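Local coordinates for protein trans-2-enoyl-CoA reductase [NADH] (Treponema denticola ATCC 35405, PDB 4GGO) that reduces the carbon-carbon double bond of trans-2-enoyl-CoA substrates such as crotonyl-CoA with NADH, yielding the saturated acyl-CoA in bacterial fatty acid synthesis, at residues A[233-238]-A[251-256]; A[242-247]-A[286-291]; A[274-279]-A[335-340]. All blocks are in the same frame, centred on the assembly; numbering follows the deposited sequence.

How the interactions relate
Interaction 1, at the end of strand 227-233, brings the substrate-binding Y234 near the NAD(+)-binding K253 of helix 248-266 and touches both other contacts. It meets interaction 2 where G236 O lies 3.0 Å from R245 NH1, and interaction 3 through the sheet, with S233 N 2.9 Å from S275 O and S233 O 3.0 Å from N277 N. The side chain of Y244, the inferred proton donor in interaction 2, comes within about 4 Å of that of Y234 and about 6 Å of that of K253. Interactions 2 and 3 do not touch; their centres are about 18 Å apart. R337 of interaction 3 packs on K253.

Interaction 1: residues A[233-238]-A[251-256]; sequences SYIGPE and KAKEHL
K253 lays its methylenes against S233 OG and on past the carbonyl oxygen of Y234. Its CG, anti to the backbone N (chi1 -179°), is set against S233 OG. That hydroxyl oxygen is 3.1 Å from K253 CD, and K253 CD is also 3.3 Å from Y234 O, so two oxygens of the loop face the same methylene from one side. Further out the chain bends, with CE turned at chi3 69° and NZ at chi4 65°. There it crosses I235 at about a right angle, I235 CG1 lying 4.0 Å from K253 CE. One helical turn on, L256 CD1 packs at 4.1 Å against S233 CB. The setting is a Rossmann beta-alpha-beta crossover: S233 ends strand 227-233, the loop after it leads through helix 241-244 to helix 248-266, and strand 270-276 follows beside the first. K253 binds NAD(+); in this model its ammonium forms a salt bridge with E257. The substrate-binding Y234, whose side chain starts away from the helix, has G236 N 3.6 Å above its ring centre. Y234 OH is hydrogen-bonded to E344, and its ring meets that of Y244 edge-to-face.

Interaction 2: residues A[242-247]-A[286-291]; sequences ALYRKG and AVIPVI
Y244 OH is the polar atom at the middle of this contact, and what it meets across it is hydrocarbon: I288 CD1 at 3.5 Å and I291 CG1 at 3.8 Å. The tyrosine reaches both isoleucines tip to tip. Its CG stands beside the backbone N (chi1 -67°), and the length of the ring then carries the hydroxyl over to the other segment. I291 CD1 also comes obliquely to the ring, 3.9 Å from Y244 CE2. One residue earlier in the helix, L243 slides past I288 in the opposite direction, with L243 CD1 3.6 Å from I288 CG2. The same leucine methyl, L243 CD1, comes within 4.3 Å of P289 CD, and F173 of strand 173-178 packs against both L243 and P289. These residues join the short helix 241-244 to the loop that leads into helix 291-305. Y244, the inferred proton donor, precedes K253 by the Y-X8-K spacing known from this enoyl reductase family. Since Y244 meets only carbon of I288 and I291 across the contact, the ring is positioned here by apolar packing, with carbon on one side of the hydroxyl; the two segments give it no polar partner.

Interaction 3: residues A[274-279]-A[335-340]; sequences VSVNKG and ENRIRI
V276 is bonded to the neighbouring strand through both its backbone N and its O. V276 N donates to I338 O at 2.8 Å, a nearly straight bond (161° at the hydrogen), and V276 O accepts from I340 N at 3.0 Å. Earlier along the strand I338 N donates to V274 O, also at 3.0 Å but more bent (135°). Beyond this last direct bond a water links the two segments, accepting from V274 N at 2.9 Å and donating to N336 O. I338 O takes a second, softer contact from S275 CA at 3.4 Å. This is the parallel edge of the Rossmann sheet: strand 338-339 is its outermost strand at this side, and 270-276 bonds on its other side to 227-233 through S275 and N277. S275 and I338 point to one face, toward L318 of helix 311-323; V276 and R339 point to the other. There they run side by side, V276 CG2 resting 3.6 Å from R339 CD. The arginine ends are paired beyond the strands: R339 with D341 and D333, R337 with D333 and E257. Past the bridges, I340 holds its CG1 between the backbone N and carbonyl carbon (chi1 60°) and lies side by side with N277, I340 CG1 being 4.2 Å from N277 CB. I340 O and K278 N are both bonded to Q314, K278 O accepts from the NAD(+)-site residue Y62, and K278 NZ curls round to donate to G279 O at 2.9 Å.

Interaction 1: residues A[233-238]-A[251-256]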
loop_
_atom_site.group_PDB
_atom_site.type_symbol
_atom_site.label_atom_id
_atom_site.label_comp_id
_atom_site.label_asym_id
_atom_site.label_seq_id
_atom_site.Cartn_x
_atom_site.Cartn_y
_atom_site.Cartn_z
ATOM N N SER A 233 5.258 -4.263 3.962
ATOM C CA SER A 233 4.729 -4.995 5.103
ATOM C C SER A 233 4.518 -4.067 6.293
ATOM O O SER A 233 4.672 -2.853 6.179
ATOM C CB SER A 233 5.673 -6.136 5.485
ATOM O OG SER A 233 5.136 -6.900 6.547
ATOM N N TYR A 234 4.167 -4.646 7.437
ATOM C CA TYR A 234 3.883 -3.861 8.631
ATOM C C TYR A 234 4.200 -4.665 9.886
ATOM O O TYR A 234 3.966 -5.870 9.936
ATOM C CB TYR A 234 2.418 -3.420 8.633
ATOM C CG TYR A 234 2.055 -2.455 9.741
ATOM C CD1 TYR A 234 2.729 -1.250 9.885
ATOM C CD2 TYR A 234 1.024 -2.741 10.626
ATOM C CE1 TYR A 234 2.399 -0.364 10.893
ATOM C CE2 TYR A 234 0.682 -1.858 11.632
ATOM C CZ TYR A 234 1.371 -0.671 11.760
ATOM O OH TYR A 234 1.034 0.208 12.764
ATOM N N ILE A 235 4.745 -3.994 10.895
ATOM C CA ILE A 235 5.085 -4.648 12.152
ATOM C C ILE A 235 4.152 -4.178 13.266
ATOM O O ILE A 235 3.657 -4.983 14.056
ATOM C CB ILE A 235 6.563 -4.407 12.528
ATOM C CG1 ILE A 235 7.476 -5.230 11.618
ATOM C CG2 ILE A 235 6.820 -4.766 13.980
ATOM C CD1 ILE A 235 8.950 -5.046 11.902
ATOM N N GLY A 236 3.908 -2.873 13.316
ATOM C CA GLY A 236 2.937 -2.317 14.240
ATOM C C GLY A 236 3.414 -2.179 15.671
ATOM O O GLY A 236 4.524 -2.593 16.007
ATOM N N PRO A 237 2.564 -1.593 16.529
ATOM C CA PRO A 237 2.871 -1.336 17.938
ATOM C C PRO A 237 2.727 -2.591 18.792
ATOM O O PRO A 237 2.272 -3.627 18.304
ATOM C CB PRO A 237 1.799 -0.323 18.336
ATOM C CG PRO A 237 0.628 -0.706 17.497
ATOM C CD PRO A 237 1.208 -1.136 16.172
ATOM N N GLU A 238 3.109 -2.483 20.060
ATOM C CA GLU A 238 3.009 -3.588 21.007
ATOM C C GLU A 238 1.579 -4.090 21.165
ATOM O O GLU A 238 1.350 -5.287 21.333
ATOM C CB GLU A 238 3.549 -3.163 22.373
ATOM C CG GLU A 238 5.057 -3.016 22.424
ATOM C CD GLU A 238 5.767 -4.352 22.354
ATOM O OE1 GLU A 238 6.879 -4.408 21.787
ATOM O OE2 GLU A 238 5.211 -5.345 22.871
ATOM N N LYS A 251 2.673 -14.719 10.600
ATOM C CA LYS A 251 3.260 -15.846 9.885
ATOM C C LYS A 251 3.483 -15.511 8.414
ATOM O O LYS A 251 4.478 -15.925 7.820
ATOM C CB LYS A 251 2.389 -17.097 10.030
ATOM C CG LYS A 251 2.851 -18.045 11.128
ATOM C CD LYS A 251 2.991 -17.328 12.461
ATOM C CE LYS A 251 3.677 -18.202 13.497
ATOM N NZ LYS A 251 3.817 -17.497 14.800
ATOM N N ALA A 252 2.557 -14.754 7.838
ATOM C CA ALA A 252 2.667 -14.337 6.445
ATOM C C ALA A 252 3.871 -13.423 6.247
ATOM O O ALA A 252 4.600 -13.548 5.261
ATOM C CB ALA A 252 1.395 -13.644 5.999
ATOM N N LYS A 253 4.075 -12.508 7.190
ATOM C CA LYS A 253 5.216 -11.600 7.143
ATOM C C LYS A 253 6.526 -12.367 7.288
ATOM O O LYS A 253 7.515 -12.047 6.630
ATOM C CB LYS A 253 5.105 -10.532 8.235
ATOM C CG LYS A 253 6.243 -9.522 8.231
ATOM C CD LYS A 253 5.979 -8.375 9.198
ATOM C CE LYS A 253 6.040 -8.834 10.642
ATOM N NZ LYS A 253 7.412 -9.285 11.008
ATOM N N GLU A 254 6.526 -13.375 8.154
ATOM C CA GLU A 254 7.693 -14.233 8.329
ATOM C C GLU A 254 8.057 -14.929 7.023
ATOM O O GLU A 254 9.234 -15.079 6.695
ATOM C CB GLU A 254 7.438 -15.279 9.414
ATOM C CG GLU A 254 7.565 -14.756 10.833
ATOM C CD GLU A 254 7.373 -15.850 11.865
ATOM O OE1 GLU A 254 6.956 -16.962 11.481
ATOM O OE2 GLU A 254 7.642 -15.600 13.059
ATOM N N HIS A 255 7.037 -15.352 6.283
ATOM C CA HIS A 255 7.245 -15.984 4.989
ATOM C C HIS A 255 7.776 -14.959 3.992
ATOM O O HIS A 255 8.621 -15.273 3.154
ATOM C CB HIS A 255 5.942 -16.602 4.476
ATOM C CG HIS A 255 6.120 -17.472 3.272
ATOM N ND1 HIS A 255 6.206 -16.965 1.993
ATOM C CD2 HIS A 255 6.230 -18.817 3.153
ATOM C CE1 HIS A 255 6.360 -17.961 1.137
ATOM N NE2 HIS A 255 6.379 -19.094 1.814
ATOM N N LEU A 256 7.273 -13.732 4.096
ATOM C CA LEU A 256 7.724 -12.631 3.251
ATOM C C LEU A 256 9.211 -12.371 3.460
ATOM O O LEU A 256 9.955 -12.157 2.504
ATOM C CB LEU A 256 6.946 -11.355 3.581
ATOM C CG LEU A 256 6.133 -10.657 2.491
ATOM C CD1 LEU A 256 6.073 -9.159 2.770
ATOM C CD2 LEU A 256 6.691 -10.932 1.104
#

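Interaction 2: residues A[242-247]-A[286-291]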
loop_
_atom_site.group_PDB
_atom_site.type_symbol
_atom_site.label_atom_id
_atom_site.label_comp_id
_atom_site.label_asym_id
_atom_site.label_seq_id
_atom_site.Cartn_x
_atom_site.Cartn_y
_atom_site.Cartn_z
ATOM N N ALA A 242 -0.342 -9.464 18.896
ATOM C CA ALA A 242 -1.076 -10.728 18.864
ATOM C C ALA A 242 -1.492 -11.117 17.447
ATOM O O ALA A 242 -1.818 -12.275 17.183
ATOM C CB ALA A 242 -2.294 -10.657 19.775
ATOM N N LEU A 243 -1.472 -10.145 16.540
ATOM C CA LEU A 243 -1.835 -10.381 15.148
ATOM C C LEU A 243 -0.635 -10.247 14.215
ATOM O O LEU A 243 -0.327 -11.162 13.453
ATOM C CB LEU A 243 -2.931 -9.408 14.718
ATOM C CG LEU A 243 -4.187 -9.410 15.590
ATOM C CD1 LEU A 243 -5.179 -8.370 15.107
ATOM C CD2 LEU A 243 -4.821 -10.790 15.603
ATOM N N TYR A 244 0.039 -9.103 14.283
ATOM C CA TYR A 244 1.109 -8.783 13.341
ATOM C C TYR A 244 2.430 -9.480 13.656
ATOM O O TYR A 244 3.284 -9.621 12.782
ATOM C CB TYR A 244 1.318 -7.270 13.264
ATOM C CG TYR A 244 0.153 -6.524 12.654
ATOM C CD1 TYR A 244 0.021 -6.412 11.277
ATOM C CD2 TYR A 244 -0.811 -5.927 13.455
ATOM C CE1 TYR A 244 -1.040 -5.733 10.714
ATOM C CE2 TYR A 244 -1.876 -5.244 12.901
ATOM C CZ TYR A 244 -1.984 -5.150 11.532
ATOM O OH TYR A 244 -3.043 -4.470 10.977
ATOM N N ARG A 245 2.596 -9.912 14.902
ATOM C CA ARG A 245 3.805 -10.624 15.306
ATOM C C ARG A 245 3.583 -12.132 15.354
ATOM O O ARG A 245 4.282 -12.895 14.688
ATOM C CB ARG A 245 4.279 -10.153 16.681
ATOM C CG ARG A 245 5.634 -9.470 16.692
ATOM C CD ARG A 245 5.512 -8.003 16.320
ATOM N NE ARG A 245 6.591 -7.205 16.895
ATOM C CZ ARG A 245 6.485 -5.913 17.194
ATOM N NH1 ARG A 245 5.345 -5.273 16.971
ATOM N NH2 ARG A 245 7.516 -5.262 17.716
ATOM N N LYS A 246 2.603 -12.548 16.151
ATOM C CA LYS A 246 2.399 -13.961 16.446
ATOM C C LYS A 246 1.112 -14.526 15.844
ATOM O O LYS A 246 0.790 -15.692 16.061
ATOM C CB LYS A 246 2.412 -14.188 17.965
ATOM C CG LYS A 246 3.624 -13.597 18.683
ATOM C CD LYS A 246 3.650 -13.951 20.171
ATOM C CE LYS A 246 3.742 -15.454 20.396
ATOM N NZ LYS A 246 3.813 -15.828 21.843
ATOM N N GLY A 247 0.383 -13.706 15.092
ATOM C CA GLY A 247 -0.869 -14.138 14.491
ATOM C C GLY A 247 -0.709 -14.618 13.060
ATOM O O GLY A 247 0.410 -14.828 12.591
ATOM N N ALA A 286 -11.060 -1.679 9.860
ATOM C CA ALA A 286 -12.266 -1.577 10.678
ATOM C C ALA A 286 -12.558 -2.820 11.521
ATOM O O ALA A 286 -13.054 -2.710 12.642
ATOM C CB ALA A 286 -13.463 -1.234 9.807
ATOM N N VAL A 287 -12.249 -3.996 10.987
ATOM C CA VAL A 287 -12.565 -5.244 11.679
ATOM C C VAL A 287 -11.447 -5.712 12.608
ATOM O O VAL A 287 -11.618 -6.670 13.361
ATOM C CB VAL A 287 -12.908 -6.375 10.688
ATOM C CG1 VAL A 287 -14.153 -6.020 9.889
ATOM C CG2 VAL A 287 -11.733 -6.649 9.764
ATOM N N ILE A 288 -10.305 -5.035 12.555
ATOM C CA ILE A 288 -9.177 -5.392 13.405
ATOM C C ILE A 288 -9.265 -4.679 14.749
ATOM O O ILE A 288 -9.381 -3.456 14.795
ATOM C CB ILE A 288 -7.837 -5.026 12.748
ATOM C CG1 ILE A 288 -7.744 -5.614 11.341
ATOM C CG2 ILE A 288 -6.682 -5.514 13.600
ATOM C CD1 ILE A 288 -6.478 -5.219 10.601
ATOM N N PRO A 289 -9.214 -5.444 15.851
ATOM C CA PRO A 289 -9.238 -4.848 17.191
ATOM C C PRO A 289 -8.035 -3.937 17.415
ATOM O O PRO A 289 -6.954 -4.236 16.911
ATOM C CB PRO A 289 -9.164 -6.065 18.119
ATOM C CG PRO A 289 -9.663 -7.207 17.292
ATOM C CD PRO A 289 -9.198 -6.916 15.900
ATOM N N VAL A 290 -8.250 -2.842 18.145
ATOM C CA VAL A 290 -7.211 -1.864 18.498
ATOM C C VAL A 290 -6.803 -0.925 17.353
ATOM O O VAL A 290 -6.688 0.284 17.556
ATOM C CB VAL A 290 -5.958 -2.520 19.141
ATOM C CG1 VAL A 290 -4.940 -1.458 19.538
ATOM C CG2 VAL A 290 -6.357 -3.356 20.349
ATOM N N ILE A 291 -6.608 -1.481 16.160
ATOM C CA ILE A 291 -6.075 -0.727 15.015
ATOM C C ILE A 291 -6.699 0.653 14.725
ATOM O O ILE A 291 -5.966 1.632 14.582
ATOM C CB ILE A 291 -6.016 -1.596 13.726
ATOM C CG1 ILE A 291 -4.810 -2.532 13.779
ATOM C CG2 ILE A 291 -5.933 -0.724 12.482
ATOM C CD1 ILE A 291 -3.482 -1.814 13.887
#

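Interaction 3: residues A[274-279]-A[335-340]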
loop_
_atom_site.group_PDB
_atom_site.type_symbol
_atom_site.label_atom_id
_atom_site.label_comp_id
_atom_site.label_asym_id
_atom_site.label_seq_id
_atom_site.Cartn_x
_atom_site.Cartn_y
_atom_site.Cartn_z
ATOM N N VAL A 274 12.350 -6.646 2.326
ATOM C CA VAL A 274 11.026 -6.354 2.844
ATOM C C VAL A 274 11.078 -4.930 3.371
ATOM O O VAL A 274 11.962 -4.585 4.153
ATOM C CB VAL A 274 10.619 -7.305 3.982
ATOM C CG1 VAL A 274 9.350 -6.806 4.660
ATOM C CG2 VAL A 274 10.423 -8.718 3.452
ATOM N N SER A 275 10.153 -4.093 2.917
ATOM C CA SER A 275 10.079 -2.723 3.402
ATOM C C SER A 275 8.925 -2.592 4.382
ATOM O O SER A 275 7.759 -2.731 4.005
ATOM C CB SER A 275 9.900 -1.743 2.241
ATOM O OG SER A 275 9.875 -0.405 2.710
ATOM N N VAL A 276 9.252 -2.342 5.644
ATOM C CA VAL A 276 8.234 -2.172 6.669
ATOM C C VAL A 276 7.787 -0.717 6.695
ATOM O O VAL A 276 8.562 0.174 7.043
ATOM C CB VAL A 276 8.746 -2.581 8.060
ATOM C CG1 VAL A 276 7.588 -2.655 9.045
ATOM C CG2 VAL A 276 9.463 -3.919 7.984
ATOM N N ASN A 277 6.536 -0.486 6.313
ATOM C CA ASN A 277 5.996 0.864 6.240
ATOM C C ASN A 277 5.171 1.219 7.473
ATOM O O ASN A 277 4.944 0.376 8.342
ATOM C CB ASN A 277 5.157 1.032 4.973
ATOM C CG ASN A 277 5.969 0.824 3.704
ATOM O OD1 ASN A 277 7.140 0.444 3.754
ATOM N ND2 ASN A 277 5.342 1.067 2.558
ATOM N N LYS A 278 4.724 2.470 7.544
ATOM C CA LYS A 278 3.939 2.929 8.685
ATOM C C LYS A 278 2.494 2.451 8.592
ATOM O O LYS A 278 2.051 1.975 7.546
ATOM C CB LYS A 278 3.976 4.455 8.796
ATOM C CG LYS A 278 3.067 5.178 7.811
ATOM C CD LYS A 278 3.152 6.688 7.984
ATOM C CE LYS A 278 2.567 7.139 9.315
ATOM N NZ LYS A 278 1.087 6.967 9.358
ATOM N N GLY A 279 1.765 2.581 9.695
ATOM C CA GLY A 279 0.367 2.202 9.730
ATOM C C GLY A 279 -0.506 3.220 9.026
ATOM O O GLY A 279 -0.230 4.419 9.059
ATOM N N GLU A 335 17.737 -7.176 10.764
ATOM C CA GLU A 335 17.192 -8.318 10.037
ATOM C C GLU A 335 17.138 -8.056 8.533
ATOM O O GLU A 335 16.375 -8.700 7.811
ATOM C CB GLU A 335 15.799 -8.682 10.560
ATOM C CG GLU A 335 15.782 -9.199 11.993
ATOM C CD GLU A 335 16.488 -10.535 12.149
ATOM O OE1 GLU A 335 16.616 -11.266 11.144
ATOM O OE2 GLU A 335 16.915 -10.855 13.278
ATOM N N ASN A 336 17.949 -7.105 8.076
ATOM C CA ASN A 336 18.040 -6.751 6.657
ATOM C C ASN A 336 16.730 -6.256 6.043
ATOM O O ASN A 336 16.501 -6.412 4.844
ATOM C CB ASN A 336 18.612 -7.911 5.835
ATOM C CG ASN A 336 20.017 -8.290 6.260
ATOM O OD1 ASN A 336 20.982 -7.592 5.947
ATOM N ND2 ASN A 336 20.139 -9.403 6.974
ATOM N N ARG A 337 15.879 -5.655 6.867
ATOM C CA ARG A 337 14.632 -5.075 6.391
ATOM C C ARG A 337 14.755 -3.559 6.310
ATOM O O ARG A 337 15.356 -2.931 7.182
ATOM C CB ARG A 337 13.477 -5.437 7.329
ATOM C CG ARG A 337 13.238 -6.929 7.490
ATOM C CD ARG A 337 12.200 -7.212 8.569
ATOM N NE ARG A 337 12.589 -6.651 9.860
ATOM C CZ ARG A 337 12.173 -7.115 11.035
ATOM N NH1 ARG A 337 11.356 -8.159 11.084
ATOM N NH2 ARG A 337 12.580 -6.541 12.159
ATOM N N ILE A 338 14.191 -2.973 5.260
ATOM C CA ILE A 338 14.092 -1.523 5.171
ATOM C C ILE A 338 12.987 -1.057 6.114
ATOM O O ILE A 338 11.890 -1.613 6.110
ATOM C CB ILE A 338 13.782 -1.060 3.735
ATOM C CG1 ILE A 338 14.931 -1.433 2.795
ATOM C CG2 ILE A 338 13.535 0.441 3.697
ATOM C CD1 ILE A 338 14.699 -1.035 1.354
ATOM N N ARG A 339 13.283 -0.046 6.926
ATOM C CA ARG A 339 12.327 0.446 7.911
ATOM C C ARG A 339 11.979 1.913 7.688
ATOM O O ARG A 339 12.797 2.795 7.942
ATOM C CB ARG A 339 12.881 0.270 9.329
ATOM C CG ARG A 339 13.291 -1.151 9.675
ATOM C CD ARG A 339 12.091 -2.084 9.699
ATOM N NE ARG A 339 11.153 -1.750 10.767
ATOM C CZ ARG A 339 11.207 -2.258 11.994
ATOM N NH1 ARG A 339 12.157 -3.126 12.313
ATOM N NH2 ARG A 339 10.310 -1.900 12.904
ATOM N N ILE A 340 10.765 2.176 7.215
ATOM C CA ILE A 340 10.267 3.546 7.156
ATOM C C ILE A 340 9.092 3.723 8.111
ATOM O O ILE A 340 8.351 4.705 8.034
ATOM C CB ILE A 340 9.891 3.990 5.727
ATOM C CG1 ILE A 340 8.795 3.097 5.147
ATOM C CG2 ILE A 340 11.124 3.995 4.830
ATOM C CD1 ILE A 340 8.318 3.540 3.777
HETATM O O HOH W 1 14.299 -8.051 3.920
#